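PDB 7CJ7: L-ribulose 3-epimerase from Methylomonas sp. DH-1, which catalyses the reversible epimerization of ketoses at C3, most actively L-ribulose and then D-ribulose, D-allulose and D-fructose, with manganese as cofactor. Local coordinates for residues Leu45-Ile50 / Leu93-Asp98; Ala129-Ala134 / Leu169-Glu174; Phe3-Glu8 / Asn179-Leu184. All coordinates share one frame; numbering follows the deposited sequence.

Contact 1 of 3, residues Leu45-Ile50 / Leu93-Asp98; sequences LDPWQI and LRKATD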
ATOM      1  N   LEU A  45      -4.914  -6.627 -19.817  1.00 19.49           N
ATOM      2  CA  LEU A  45      -4.272  -5.290 -19.886  1.00 21.07           C
ATOM      3  C   LEU A  45      -4.059  -4.893 -21.356  1.00 20.95           C
ATOM      4  O   LEU A  45      -4.199  -3.686 -21.673  1.00 18.99           O
ATOM      5  CB  LEU A  45      -2.968  -5.325 -19.090  1.00 22.24           C
ATOM      6  CG  LEU A  45      -3.114  -4.961 -17.611  1.00 25.26           C
ATOM      7  CD1 LEU A  45      -3.884  -6.031 -16.846  1.00 24.09           C
ATOM      8  CD2 LEU A  45      -1.749  -4.731 -16.983  1.00 28.54           C
ATOM      9  N   ASP A  46      -3.776  -5.865 -22.233  1.00 21.36           N
ATOM     10  CA  ASP A  46      -3.730  -5.648 -23.707  1.00 21.13           C
ATOM     11  C   ASP A  46      -4.664  -6.645 -24.379  1.00 19.58           C
ATOM     12  O   ASP A  46      -4.249  -7.732 -24.764  1.00 18.99           O
ATOM     13  CB  ASP A  46      -2.312  -5.764 -24.265  1.00 25.27           C
ATOM     14  CG  ASP A  46      -2.223  -5.496 -25.762  1.00 28.06           C
ATOM     15  OD1 ASP A  46      -3.284  -5.418 -26.435  1.00 25.70           O
ATOM     16  OD2 ASP A  46      -1.098  -5.372 -26.243  1.00 33.55           O
ATOM     17  N   PRO A  47      -5.958  -6.306 -24.551  1.00 16.96           N
ATOM     18  CA  PRO A  47      -6.927  -7.283 -25.040  1.00 17.97           C
ATOM     19  C   PRO A  47      -6.735  -7.654 -26.521  1.00 18.85           C
ATOM     20  O   PRO A  47      -7.401  -8.558 -26.961  1.00 21.41           O
ATOM     21  CB  PRO A  47      -8.285  -6.607 -24.797  1.00 17.95           C
ATOM     22  CG  PRO A  47      -7.979  -5.123 -24.772  1.00 16.95           C
ATOM     23  CD  PRO A  47      -6.549  -4.985 -24.283  1.00 16.81           C
ATOM     24  N   TRP A  48      -5.833  -6.984 -27.244  1.00 19.56           N
ATOM     25  CA  TRP A  48      -5.511  -7.316 -28.663  1.00 21.46           C
ATOM     26  C   TRP A  48      -4.487  -8.454 -28.725  1.00 24.16           C
ATOM     27  O   TRP A  48      -4.300  -8.994 -29.819  1.00 27.89           O
ATOM     28  CB  TRP A  48      -5.011  -6.085 -29.429  1.00 23.27           C
ATOM     29  CG  TRP A  48      -6.080  -5.067 -29.676  1.00 25.04           C
ATOM     30  CD1 TRP A  48      -6.982  -5.052 -30.701  1.00 25.98           C
ATOM     31  CD2 TRP A  48      -6.367  -3.912 -28.869  1.00 26.38           C
ATOM     32  NE1 TRP A  48      -7.806  -3.964 -30.589  1.00 27.22           N
ATOM     33  CE2 TRP A  48      -7.452  -3.245 -29.478  1.00 26.23           C
ATOM     34  CE3 TRP A  48      -5.809  -3.372 -27.705  1.00 27.87           C
ATOM     35  CZ2 TRP A  48      -7.993  -2.075 -28.949  1.00 27.94           C
ATOM     36  CZ3 TRP A  48      -6.340  -2.210 -27.187  1.00 27.70           C
ATOM     37  CH2 TRP A  48      -7.421  -1.578 -27.799  1.00 26.04           C
ATOM     38  N   GLN A  49      -3.864  -8.803 -27.594  1.00 25.31           N
ATOM     39  CA  GLN A  49      -2.708  -9.739 -27.531  1.00 29.07           C
ATOM     40  C   GLN A  49      -3.207 -11.184 -27.444  1.00 26.90           C
ATOM     41  O   GLN A  49      -2.407 -12.104 -27.687  1.00 34.22           O
ATOM     42  CB  GLN A  49      -1.834  -9.410 -26.319  1.00 34.10           C
ATOM     43  CG  GLN A  49      -0.365  -9.742 -26.518  1.00 42.34           C
ATOM     44  CD  GLN A  49       0.265  -8.944 -27.634  1.00 48.69           C
ATOM     45  OE1 GLN A  49       1.344  -8.374 -27.482  1.00 61.67           O
ATOM     46  NE2 GLN A  49      -0.409  -8.890 -28.771  1.00 49.92           N
ATOM     47  N   ILE A  50      -4.476 -11.381 -27.100  1.00 21.78           N
ATOM     48  CA  ILE A  50      -5.029 -12.720 -26.745  1.00 20.64           C
ATOM     49  C   ILE A  50      -5.536 -13.411 -28.017  1.00 18.30           C
ATOM     50  O   ILE A  50      -6.279 -12.775 -28.779  1.00 17.86           O
ATOM     51  CB  ILE A  50      -6.124 -12.589 -25.673  1.00 21.81           C
ATOM     52  CG1 ILE A  50      -6.787 -13.931 -25.383  1.00 23.15           C
ATOM     53  CG2 ILE A  50      -7.158 -11.556 -26.053  1.00 23.72           C
ATOM     54  CD1 ILE A  50      -7.531 -13.960 -24.074  1.00 23.35           C
ATOM     55  N   LEU A  93     -11.588  -0.633 -23.496  1.00  9.75           N
ATOM     56  CA  LEU A  93     -12.655  -1.278 -22.684  1.00 10.36           C
ATOM     57  C   LEU A  93     -13.668  -1.984 -23.603  1.00 10.31           C
ATOM     58  O   LEU A  93     -14.165  -3.080 -23.235  1.00  9.36           O
ATOM     59  CB  LEU A  93     -13.308  -0.216 -21.800  1.00  9.93           C
ATOM     60  CG  LEU A  93     -12.419   0.317 -20.680  1.00 10.44           C
ATOM     61  CD1 LEU A  93     -12.984   1.611 -20.116  1.00 10.11           C
ATOM     62  CD2 LEU A  93     -12.230  -0.729 -19.581  1.00 10.25           C
ATOM     63  N   ARG A  94     -13.966  -1.405 -24.765  1.00 10.78           N
ATOM     64  CA  ARG A  94     -14.853  -2.052 -25.768  1.00 10.95           C
ATOM     65  C   ARG A  94     -14.204  -3.365 -26.226  1.00 10.27           C
ATOM     66  O   ARG A  94     -14.897  -4.392 -26.267  1.00 10.45           O
ATOM     67  CB  ARG A  94     -15.148  -1.095 -26.932  1.00 11.94           C
ATOM     68  CG  ARG A  94     -16.144   0.012 -26.595  1.00 13.15           C
ATOM     69  CD  ARG A  94     -16.714   0.632 -27.859  1.00 15.31           C
ATOM     70  NE  ARG A  94     -15.652   1.165 -28.701  1.00 18.20           N
ATOM     71  CZ  ARG A  94     -15.166   2.401 -28.613  1.00 20.46           C
ATOM     72  NH1 ARG A  94     -15.684   3.249 -27.744  1.00 20.65           N
ATOM     73  NH2 ARG A  94     -14.181   2.792 -29.405  1.00 21.81           N
ATOM     74  N   LYS A  95     -12.908  -3.345 -26.529  1.00  9.82           N
ATOM     75  CA  LYS A  95     -12.186  -4.547 -27.017  1.00 11.16           C
ATOM     76  C   LYS A  95     -12.194  -5.622 -25.921  1.00  9.89           C
ATOM     77  O   LYS A  95     -12.423  -6.805 -26.260  1.00 10.85           O
ATOM     78  CB  LYS A  95     -10.755  -4.201 -27.433  1.00 12.62           C
ATOM     79  CG  LYS A  95      -9.974  -5.364 -28.028  1.00 14.66           C
ATOM     80  CD  LYS A  95     -10.544  -5.868 -29.341  1.00 17.64           C
ATOM     81  CE  LYS A  95      -9.841  -7.108 -29.841  1.00 20.56           C
ATOM     82  NZ  LYS A  95     -10.485  -7.641 -31.064  1.00 24.23           N
ATOM     83  N   ALA A  96     -11.974  -5.233 -24.663  1.00  9.28           N
ATOM     84  CA  ALA A  96     -11.961  -6.161 -23.508  1.00  9.02           C
ATOM     85  C   ALA A  96     -13.349  -6.790 -23.373  1.00  9.68           C
ATOM     86  O   ALA A  96     -13.438  -8.015 -23.195  1.00 10.10           O
ATOM     87  CB  ALA A  96     -11.535  -5.457 -22.244  1.00  9.29           C
ATOM     88  N   THR A  97     -14.399  -5.983 -23.505  1.00  9.65           N
ATOM     89  CA  THR A  97     -15.805  -6.463 -23.463  1.00  9.59           C
ATOM     90  C   THR A  97     -16.012  -7.490 -24.582  1.00  9.28           C
ATOM     91  O   THR A  97     -16.603  -8.541 -24.321  1.00  9.53           O
ATOM     92  CB  THR A  97     -16.787  -5.292 -23.557  1.00 10.54           C
ATOM     93  OG1 THR A  97     -16.534  -4.397 -22.470  1.00 10.58           O
ATOM     94  CG2 THR A  97     -18.225  -5.748 -23.518  1.00 11.04           C
ATOM     95  N   ASP A  98     -15.534  -7.191 -25.785  1.00 10.05           N
ATOM     96  CA  ASP A  98     -15.699  -8.058 -26.979  1.00 11.17           C
ATOM     97  C   ASP A  98     -15.014  -9.404 -26.723  1.00 10.63           C
ATOM     98  O   ASP A  98     -15.589 -10.451 -27.071  1.00 10.56           O
ATOM     99  CB  ASP A  98     -15.125  -7.398 -28.231  1.00 12.67           C
ATOM    100  CG  ASP A  98     -15.897  -6.182 -28.735  1.00 15.68           C
ATOM    101  OD1 ASP A  98     -17.025  -5.933 -28.250  1.00 15.82           O
ATOM    102  OD2 ASP A  98     -15.371  -5.511 -29.637  1.00 18.71           O
TER
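The aliphatic chain of K95 lies across one face of the W48 indole, in a TIM barrel where the loop after strand 39-43 rests on helix 83-102. CG of K95 sits 3.7 Å from the centroid of the five-membered ring, 18° off the normal, a CH-pi contact. Further along the chain the methylenes follow the pyrrole side of the indole, and CE of K95 comes 3.6 Å from CD1 of W48. K95 reaches this line because CG stands anti to the backbone N (chi1 -176°) and the chain then bends at chi2 (65°). A lysine suits such a place at the protein surface: its methylenes can cover an aromatic face while the ammonium group lies beyond the apolar contact. P47 supplies the buried half. Its ring carbon CG packs 3.8 Å from CG of K95, and CB lies 3.9 Å from CA of A96, whose small side chain lets the proline come close to the helix backbone. L92 of the same helix also touches both P47 and W48. A type I turn from D46 to Q49 shapes segment 45-50; P47 holds its second position, which suits proline's restricted phi. D46 adds an Asx turn: its OD1, met on the anti side of the carboxylate, accepts a hydrogen bond from the backbone N of W48, 3.1 Å away.

Contact 2 of 3, residues Ala129-Ala134 / Leu169-Glu174; sequences ANSVAA and LAFLDE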
ATOM      1  N   ALA A 129     -15.606  13.071 -12.674  1.00 12.06           N
ATOM      2  CA  ALA A 129     -16.722  13.214 -13.644  1.00 12.66           C
ATOM      3  C   ALA A 129     -16.430  12.398 -14.916  1.00 11.32           C
ATOM      4  O   ALA A 129     -17.331  11.703 -15.410  1.00 10.72           O
ATOM      5  CB  ALA A 129     -16.908  14.670 -13.974  1.00 12.91           C
ATOM      6  N   ASN A 130     -15.214  12.497 -15.447  1.00 10.96           N
ATOM      7  CA  ASN A 130     -14.805  11.760 -16.675  1.00 11.62           C
ATOM      8  C   ASN A 130     -14.901  10.249 -16.421  1.00 10.88           C
ATOM      9  O   ASN A 130     -15.400   9.525 -17.293  1.00 10.84           O
ATOM     10  CB  ASN A 130     -13.413  12.207 -17.137  1.00 12.59           C
ATOM     11  CG  ASN A 130     -13.415  13.626 -17.660  1.00 13.33           C
ATOM     12  OD1 ASN A 130     -14.478  14.205 -17.871  1.00 15.86           O
ATOM     13  ND2 ASN A 130     -12.234  14.198 -17.854  1.00 13.89           N
ATOM     14  N   SER A 131     -14.466   9.782 -15.256  1.00 11.43           N
ATOM     15  CA  SER A 131     -14.521   8.347 -14.870  1.00 11.08           C
ATOM     16  C   SER A 131     -15.980   7.871 -14.833  1.00 10.33           C
ATOM     17  O   SER A 131     -16.311   6.846 -15.440  1.00  9.12           O
ATOM     18  CB  SER A 131     -13.862   8.146 -13.546  1.00 11.14           C
ATOM     19  OG  SER A 131     -13.695   6.764 -13.297  1.00 13.02           O
ATOM     20  N   VAL A 132     -16.849   8.618 -14.159  1.00 10.83           N
ATOM     21  CA  VAL A 132     -18.303   8.288 -14.069  1.00 10.90           C
ATOM     22  C   VAL A 132     -18.871   8.150 -15.489  1.00 11.22           C
ATOM     23  O   VAL A 132     -19.572   7.144 -15.772  1.00 11.45           O
ATOM     24  CB  VAL A 132     -19.068   9.349 -13.261  1.00 10.84           C
ATOM     25  CG1 VAL A 132     -20.572   9.156 -13.365  1.00 11.05           C
ATOM     26  CG2 VAL A 132     -18.642   9.328 -11.803  1.00 11.36           C
ATOM     27  N   ALA A 133     -18.620   9.131 -16.351  1.00 10.51           N
ATOM     28  CA  ALA A 133     -19.186   9.155 -17.717  1.00 11.29           C
ATOM     29  C   ALA A 133     -18.669   7.936 -18.486  1.00 10.50           C
ATOM     30  O   ALA A 133     -19.468   7.286 -19.184  1.00  9.71           O
ATOM     31  CB  ALA A 133     -18.832  10.446 -18.411  1.00 12.51           C
ATOM     32  N   ALA A 134     -17.372   7.644 -18.365  1.00 10.49           N
ATOM     33  CA  ALA A 134     -16.733   6.500 -19.055  1.00  9.84           C
ATOM     34  C   ALA A 134     -17.406   5.206 -18.604  1.00 10.17           C
ATOM     35  O   ALA A 134     -17.604   4.303 -19.442  1.00 10.64           O
ATOM     36  CB  ALA A 134     -15.251   6.466 -18.780  1.00 10.88           C
ATOM     37  N   LEU A 169     -19.407   3.063  -3.656  1.00  9.48           N
ATOM     38  CA  LEU A 169     -20.894   3.033  -3.711  1.00 10.20           C
ATOM     39  C   LEU A 169     -21.438   4.427  -4.080  1.00 10.59           C
ATOM     40  O   LEU A 169     -22.386   4.489  -4.864  1.00 10.34           O
ATOM     41  CB  LEU A 169     -21.448   2.516  -2.382  1.00 10.15           C
ATOM     42  CG  LEU A 169     -21.205   1.032  -2.112  1.00 10.41           C
ATOM     43  CD1 LEU A 169     -21.617   0.675  -0.696  1.00 12.31           C
ATOM     44  CD2 LEU A 169     -21.938   0.160  -3.121  1.00  9.94           C
ATOM     45  N   ALA A 170     -20.838   5.515  -3.585  1.00 10.57           N
ATOM     46  CA  ALA A 170     -21.223   6.893  -3.966  1.00 11.68           C
ATOM     47  C   ALA A 170     -20.935   7.101  -5.456  1.00 10.99           C
ATOM     48  O   ALA A 170     -21.783   7.679  -6.147  1.00 11.52           O
ATOM     49  CB  ALA A 170     -20.495   7.897  -3.122  1.00 11.95           C
ATOM     50  N   PHE A 171     -19.795   6.613  -5.942  1.00 11.00           N
ATOM     51  CA  PHE A 171     -19.404   6.678  -7.374  1.00 11.04           C
ATOM     52  C   PHE A 171     -20.453   5.933  -8.211  1.00 10.41           C
ATOM     53  O   PHE A 171     -20.940   6.468  -9.216  1.00  9.95           O
ATOM     54  CB  PHE A 171     -17.984   6.128  -7.539  1.00 10.49           C
ATOM     55  CG  PHE A 171     -17.402   6.201  -8.926  1.00  9.92           C
ATOM     56  CD1 PHE A 171     -17.765   5.285  -9.896  1.00  9.42           C
ATOM     57  CD2 PHE A 171     -16.447   7.151  -9.240  1.00 10.58           C
ATOM     58  CE1 PHE A 171     -17.212   5.337 -11.163  1.00  9.60           C
ATOM     59  CE2 PHE A 171     -15.871   7.185 -10.501  1.00 11.99           C
ATOM     60  CZ  PHE A 171     -16.245   6.270 -11.455  1.00 11.08           C
ATOM     61  N   LEU A 172     -20.826   4.728  -7.790  1.00  9.82           N
ATOM     62  CA  LEU A 172     -21.799   3.893  -8.536  1.00 10.39           C
ATOM     63  C   LEU A 172     -23.171   4.576  -8.546  1.00 10.63           C
ATOM     64  O   LEU A 172     -23.920   4.368  -9.502  1.00 10.49           O
ATOM     65  CB  LEU A 172     -21.853   2.509  -7.901  1.00 11.57           C
ATOM     66  CG  LEU A 172     -20.693   1.598  -8.284  1.00 12.03           C
ATOM     67  CD1 LEU A 172     -20.696   0.346  -7.435  1.00 13.12           C
ATOM     68  CD2 LEU A 172     -20.768   1.237  -9.746  1.00 12.93           C
ATOM     69  N   ASP A 173     -23.487   5.373  -7.525  1.00 10.78           N
ATOM     70  CA  ASP A 173     -24.777   6.110  -7.478  1.00 12.13           C
ATOM     71  C   ASP A 173     -24.808   7.131  -8.618  1.00 11.76           C
ATOM     72  O   ASP A 173     -25.882   7.338  -9.192  1.00 13.13           O
ATOM     73  CB  ASP A 173     -24.986   6.829  -6.148  1.00 14.53           C
ATOM     74  CG  ASP A 173     -25.307   5.912  -4.989  1.00 19.84           C
ATOM     75  OD1 ASP A 173     -25.790   4.793  -5.244  1.00 28.63           O
ATOM     76  OD2 ASP A 173     -25.079   6.339  -3.826  1.00 27.80           O
ATOM     77  N   GLU A 174     -23.665   7.736  -8.939  1.00 12.33           N
ATOM     78  CA  GLU A 174     -23.545   8.732 -10.040  1.00 12.07           C
ATOM     79  C   GLU A 174     -23.537   7.985 -11.380  1.00 10.39           C
ATOM     80  O   GLU A 174     -24.127   8.486 -12.341  1.00 10.25           O
ATOM     81  CB  GLU A 174     -22.310   9.618  -9.844  1.00 13.64           C
ATOM     82  CG  GLU A 174     -22.345  10.440  -8.560  1.00 17.00           C
ATOM     83  CD  GLU A 174     -21.048  11.152  -8.189  1.00 23.65           C
ATOM     84  OE1 GLU A 174     -20.865  11.483  -6.994  1.00 27.80           O
ATOM     85  OE2 GLU A 174     -20.213  11.379  -9.086  1.00 32.01           O
TER
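V132 lays its CG2 methyl over one face of the F171 ring, 3.9 Å from the centroid and 18° off the normal, a CH-pi contact offset toward the rim at CE2. S131 approaches the same ring at its edge, near the ring plane, with OG 3.2 Å from CZ of F171. That hydroxyl is a buried polar group, and it finds its partner in the carbonyl O of Y113 rather than in the ring. Serine is thus small enough to face the phenyl edge and polar enough to tie helix 125-143 to the chain after strand 107-112. With CG anti to the backbone N (chi1 -176°), the end of the F171 side chain comes nearer to segment 129-134 than the direction of its CB suggests; the ring also touches L151 of strand 148-152. Replacing F171 by an alanine would probably open a gap beside V132 and S131 and leave the valine methyl without its aromatic partner. The outer side is looser. There E174, exposed to solvent, crosses V132 at about a right angle, its OE2 3.7 Å from CG2, while the same oxygen forms a long, weak ion pair with R128. A branched valine serves both sides, since its CG1 meets the E174 backbone. The axes of segments 129-134 and 169-174 pass 9.7 Å apart, with a signed crossing angle of -62°, an arrangement of two successive outer helices in a TIM barrel, flanking strand 148-152.

Contact 3 of 3, residues Phe3-Glu8 / Asn179-Leu184; sequences FPKRLE and NAFLHL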
ATOM      1  N   PHE A   3     -27.128  -8.903 -15.202  1.00 17.69           N
ATOM      2  CA  PHE A   3     -27.100 -10.259 -15.789  1.00 16.07           C
ATOM      3  C   PHE A   3     -26.810 -11.227 -14.657  1.00 15.45           C
ATOM      4  O   PHE A   3     -26.248 -10.836 -13.637  1.00 14.41           O
ATOM      5  CB  PHE A   3     -26.118 -10.266 -16.957  1.00 14.95           C
ATOM      6  CG  PHE A   3     -26.479  -9.197 -17.951  1.00 15.27           C
ATOM      7  CD1 PHE A   3     -27.565  -9.375 -18.791  1.00 15.94           C
ATOM      8  CD2 PHE A   3     -25.791  -7.996 -17.997  1.00 14.80           C
ATOM      9  CE1 PHE A   3     -27.931  -8.389 -19.690  1.00 17.08           C
ATOM     10  CE2 PHE A   3     -26.160  -7.010 -18.897  1.00 15.78           C
ATOM     11  CZ  PHE A   3     -27.237  -7.202 -19.731  1.00 16.95           C
ATOM     12  N   PRO A   4     -27.238 -12.497 -14.790  1.00 16.48           N
ATOM     13  CA  PRO A   4     -27.139 -13.461 -13.696  1.00 16.42           C
ATOM     14  C   PRO A   4     -25.710 -13.599 -13.152  1.00 15.73           C
ATOM     15  O   PRO A   4     -24.744 -13.623 -13.929  1.00 15.33           O
ATOM     16  CB  PRO A   4     -27.634 -14.773 -14.325  1.00 17.07           C
ATOM     17  CG  PRO A   4     -28.543 -14.319 -15.446  1.00 18.57           C
ATOM     18  CD  PRO A   4     -27.897 -13.059 -15.978  1.00 18.69           C
ATOM     19  N   LYS A   5     -25.624 -13.668 -11.825  1.00 14.47           N
ATOM     20  CA  LYS A   5     -24.390 -14.000 -11.075  1.00 14.48           C
ATOM     21  C   LYS A   5     -24.629 -15.303 -10.317  1.00 15.03           C
ATOM     22  O   LYS A   5     -25.764 -15.561  -9.879  1.00 15.67           O
ATOM     23  CB  LYS A   5     -24.012 -12.882 -10.101  1.00 14.84           C
ATOM     24  CG  LYS A   5     -23.628 -11.559 -10.747  1.00 13.68           C
ATOM     25  CD  LYS A   5     -23.332 -10.473  -9.736  1.00 14.17           C
ATOM     26  CE  LYS A   5     -22.901  -9.185 -10.391  1.00 14.23           C
ATOM     27  NZ  LYS A   5     -21.514  -9.263 -10.893  1.00 14.36           N
ATOM     28  N   ARG A   6     -23.591 -16.113 -10.186  1.00 14.65           N
ATOM     29  CA  ARG A   6     -23.662 -17.318  -9.336  1.00 15.70           C
ATOM     30  C   ARG A   6     -22.449 -17.313  -8.411  1.00 12.77           C
ATOM     31  O   ARG A   6     -21.415 -16.700  -8.763  1.00 12.73           O
ATOM     32  CB  ARG A   6     -23.715 -18.566 -10.214  1.00 19.17           C
ATOM     33  CG  ARG A   6     -22.464 -18.764 -11.057  1.00 22.34           C
ATOM     34  CD  ARG A   6     -22.488 -20.067 -11.846  1.00 28.59           C
ATOM     35  NE  ARG A   6     -22.978 -19.882 -13.202  1.00 32.71           N
ATOM     36  CZ  ARG A   6     -22.957 -20.819 -14.148  1.00 37.56           C
ATOM     37  NH1 ARG A   6     -22.465 -22.022 -13.894  1.00 37.66           N
ATOM     38  NH2 ARG A   6     -23.427 -20.546 -15.351  1.00 41.65           N
ATOM     39  N   LEU A   7     -22.580 -17.963  -7.260  1.00 13.13           N
ATOM     40  CA  LEU A   7     -21.427 -18.251  -6.384  1.00 12.63           C
ATOM     41  C   LEU A   7     -20.506 -19.220  -7.128  1.00 11.99           C
ATOM     42  O   LEU A   7     -20.920 -20.336  -7.401  1.00 13.25           O
ATOM     43  CB  LEU A   7     -21.920 -18.849  -5.065  1.00 12.68           C
ATOM     44  CG  LEU A   7     -20.821 -19.128  -4.048  1.00 13.48           C
ATOM     45  CD1 LEU A   7     -19.998 -17.883  -3.788  1.00 14.61           C
ATOM     46  CD2 LEU A   7     -21.408 -19.665  -2.753  1.00 15.24           C
ATOM     47  N   GLU A   8     -19.297 -18.787  -7.463  1.00 10.93           N
ATOM     48  CA  GLU A   8     -18.312 -19.640  -8.174  1.00 11.08           C
ATOM     49  C   GLU A   8     -16.927 -19.159  -7.765  1.00  9.89           C
ATOM     50  O   GLU A   8     -16.793 -17.977  -7.417  1.00  9.16           O
ATOM     51  CB  GLU A   8     -18.520 -19.604  -9.687  1.00 11.92           C
ATOM     52  CG  GLU A   8     -18.717 -18.210 -10.260  1.00 13.44           C
ATOM     53  CD  GLU A   8     -18.876 -18.203 -11.775  1.00 15.32           C
ATOM     54  OE1 GLU A   8     -19.186 -17.150 -12.342  1.00 17.98           O
ATOM     55  OE2 GLU A   8     -18.680 -19.258 -12.388  1.00 17.30           O
ATOM     56  N   ASN A 179     -26.118  -2.735 -14.408  1.00 10.51           N
ATOM     57  CA  ASN A 179     -25.107  -3.802 -14.637  1.00  9.96           C
ATOM     58  C   ASN A 179     -23.735  -3.288 -14.207  1.00 10.16           C
ATOM     59  O   ASN A 179     -22.741  -3.897 -14.602  1.00 10.78           O
ATOM     60  CB  ASN A 179     -25.090  -4.295 -16.083  1.00 10.38           C
ATOM     61  CG  ASN A 179     -24.657  -3.228 -17.057  1.00 10.30           C
ATOM     62  OD1 ASN A 179     -25.089  -2.088 -16.952  1.00 10.46           O
ATOM     63  ND2 ASN A 179     -23.832  -3.598 -18.021  1.00 11.65           N
ATOM     64  N   ALA A 180     -23.686  -2.242 -13.381  1.00 10.58           N
ATOM     65  CA  ALA A 180     -22.428  -1.762 -12.777  1.00 10.49           C
ATOM     66  C   ALA A 180     -22.446  -2.071 -11.277  1.00 10.11           C
ATOM     67  O   ALA A 180     -23.393  -1.680 -10.576  1.00 11.26           O
ATOM     68  CB  ALA A 180     -22.208  -0.305 -13.058  1.00 11.01           C
ATOM     69  N   PHE A 181     -21.420  -2.760 -10.804  1.00  9.80           N
ATOM     70  CA  PHE A 181     -21.336  -3.288  -9.423  1.00  8.99           C
ATOM     71  C   PHE A 181     -20.020  -2.853  -8.780  1.00  9.48           C
ATOM     72  O   PHE A 181     -19.065  -2.451  -9.489  1.00  9.53           O
ATOM     73  CB  PHE A 181     -21.432  -4.816  -9.413  1.00  9.43           C
ATOM     74  CG  PHE A 181     -22.760  -5.347  -9.877  1.00  9.17           C
ATOM     75  CD1 PHE A 181     -22.994  -5.580 -11.224  1.00  9.73           C
ATOM     76  CD2 PHE A 181     -23.767  -5.625  -8.971  1.00  9.93           C
ATOM     77  CE1 PHE A 181     -24.214  -6.068 -11.656  1.00 10.13           C
ATOM     78  CE2 PHE A 181     -24.988  -6.110  -9.407  1.00 10.53           C
ATOM     79  CZ  PHE A 181     -25.209  -6.326 -10.748  1.00 10.97           C
ATOM     80  N   LEU A 182     -19.982  -2.967  -7.457  1.00  9.20           N
ATOM     81  CA  LEU A 182     -18.749  -2.808  -6.660  1.00  9.55           C
ATOM     82  C   LEU A 182     -17.974  -4.129  -6.695  1.00  8.95           C
ATOM     83  O   LEU A 182     -18.587  -5.218  -6.728  1.00 10.77           O
ATOM     84  CB  LEU A 182     -19.142  -2.438  -5.231  1.00 10.66           C
ATOM     85  CG  LEU A 182     -18.000  -2.015  -4.319  1.00 11.89           C
ATOM     86  CD1 LEU A 182     -17.484  -0.653  -4.735  1.00 13.70           C
ATOM     87  CD2 LEU A 182     -18.452  -2.003  -2.869  1.00 10.52           C
ATOM     88  N   HIS A 183     -16.662  -4.024  -6.697  1.00  8.82           N
ATOM     89  CA  HIS A 183     -15.728  -5.172  -6.614  1.00  8.49           C
ATOM     90  C   HIS A 183     -14.810  -4.906  -5.421  1.00  8.81           C
ATOM     91  O   HIS A 183     -14.176  -3.844  -5.404  1.00  9.14           O
ATOM     92  CB  HIS A 183     -15.041  -5.318  -7.976  1.00  8.93           C
ATOM     93  CG  HIS A 183     -13.902  -6.274  -8.040  1.00  9.13           C
ATOM     94  ND1 HIS A 183     -13.154  -6.416  -9.195  1.00  9.49           N
ATOM     95  CD2 HIS A 183     -13.362  -7.110  -7.123  1.00  9.39           C
ATOM     96  CE1 HIS A 183     -12.198  -7.301  -8.988  1.00  9.75           C
ATOM     97  NE2 HIS A 183     -12.309  -7.753  -7.726  1.00 10.19           N
ATOM     98  N   LEU A 184     -14.823  -5.785  -4.416  1.00  8.87           N
ATOM     99  CA  LEU A 184     -13.985  -5.624  -3.205  1.00  8.51           C
ATOM    100  C   LEU A 184     -12.871  -6.664  -3.242  1.00  8.18           C
ATOM    101  O   LEU A 184     -13.102  -7.773  -3.768  1.00  7.93           O
ATOM    102  CB  LEU A 184     -14.828  -5.766  -1.941  1.00  8.57           C
ATOM    103  CG  LEU A 184     -15.776  -4.601  -1.652  1.00  9.21           C
ATOM    104  CD1 LEU A 184     -16.591  -4.903  -0.410  1.00  9.75           C
ATOM    105  CD2 LEU A 184     -15.012  -3.295  -1.464  1.00  9.57           C
TER
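The F181 phenyl carries the K5 side chain on one face, with CE 3.5 Å above its centre and only 7° off the normal. This CH-pi contact is joined by a cation-pi interaction, since NZ of K5 lies 4.3 Å from the same centroid and is displaced toward CD1. The second aromatic ring, that of F3, lies alongside N179 with its plane nearly perpendicular (89°) to the asparagine amide, and CE2 of F3 approaches CB of N179 to 4.1 Å, a looser contact. Both pairs join the N-terminal segment, just before strand 8-12, to the start of strand 180-185 of the TIM barrel. K5 is extended as far as CE and then turns at chi4 (-75°), which carries NZ off the ring centre while CE stays above it. The ammonium group makes salt bridges with E107 and D150 and a hydrogen bond with the carbonyl O of G208, residues from three other strands of the barrel. While CB of N179 meets the F3 ring, its amide does polar work: ND2 donates to the carbonyl O atoms of A139 and I147, so asparagine suits a place where backbone oxygens need a donor. The chemistry implies a lysine whose ammonium group is gripped by two carboxylates and one carbonyl oxygen; they probably balance its charge and keep it protonated, while the F181 face offers its polarised CE methylene an electron-rich surface.

The three contacts sample different layers of one TIM barrel. Contact 1 is partly buried and joins a loop to a helix; contact 2 is mostly buried and joins two helices outside the barrel wall; contact 3, closest to the centre of the chain, joins the N-terminal segment to a strand. Each places an aliphatic group over an aromatic face, but the setting differs: a lysine chain on a surface indole, a valine methyl on a buried phenyl, and a lysine whose ammonium group is salt-bridged to carboxylates of the barrel strands. Contacts 2 and 3 touch directly, as L172 and L169 of helix 165-175 pack on A180 and L182 of the strand that follows; contact 1 touches neither.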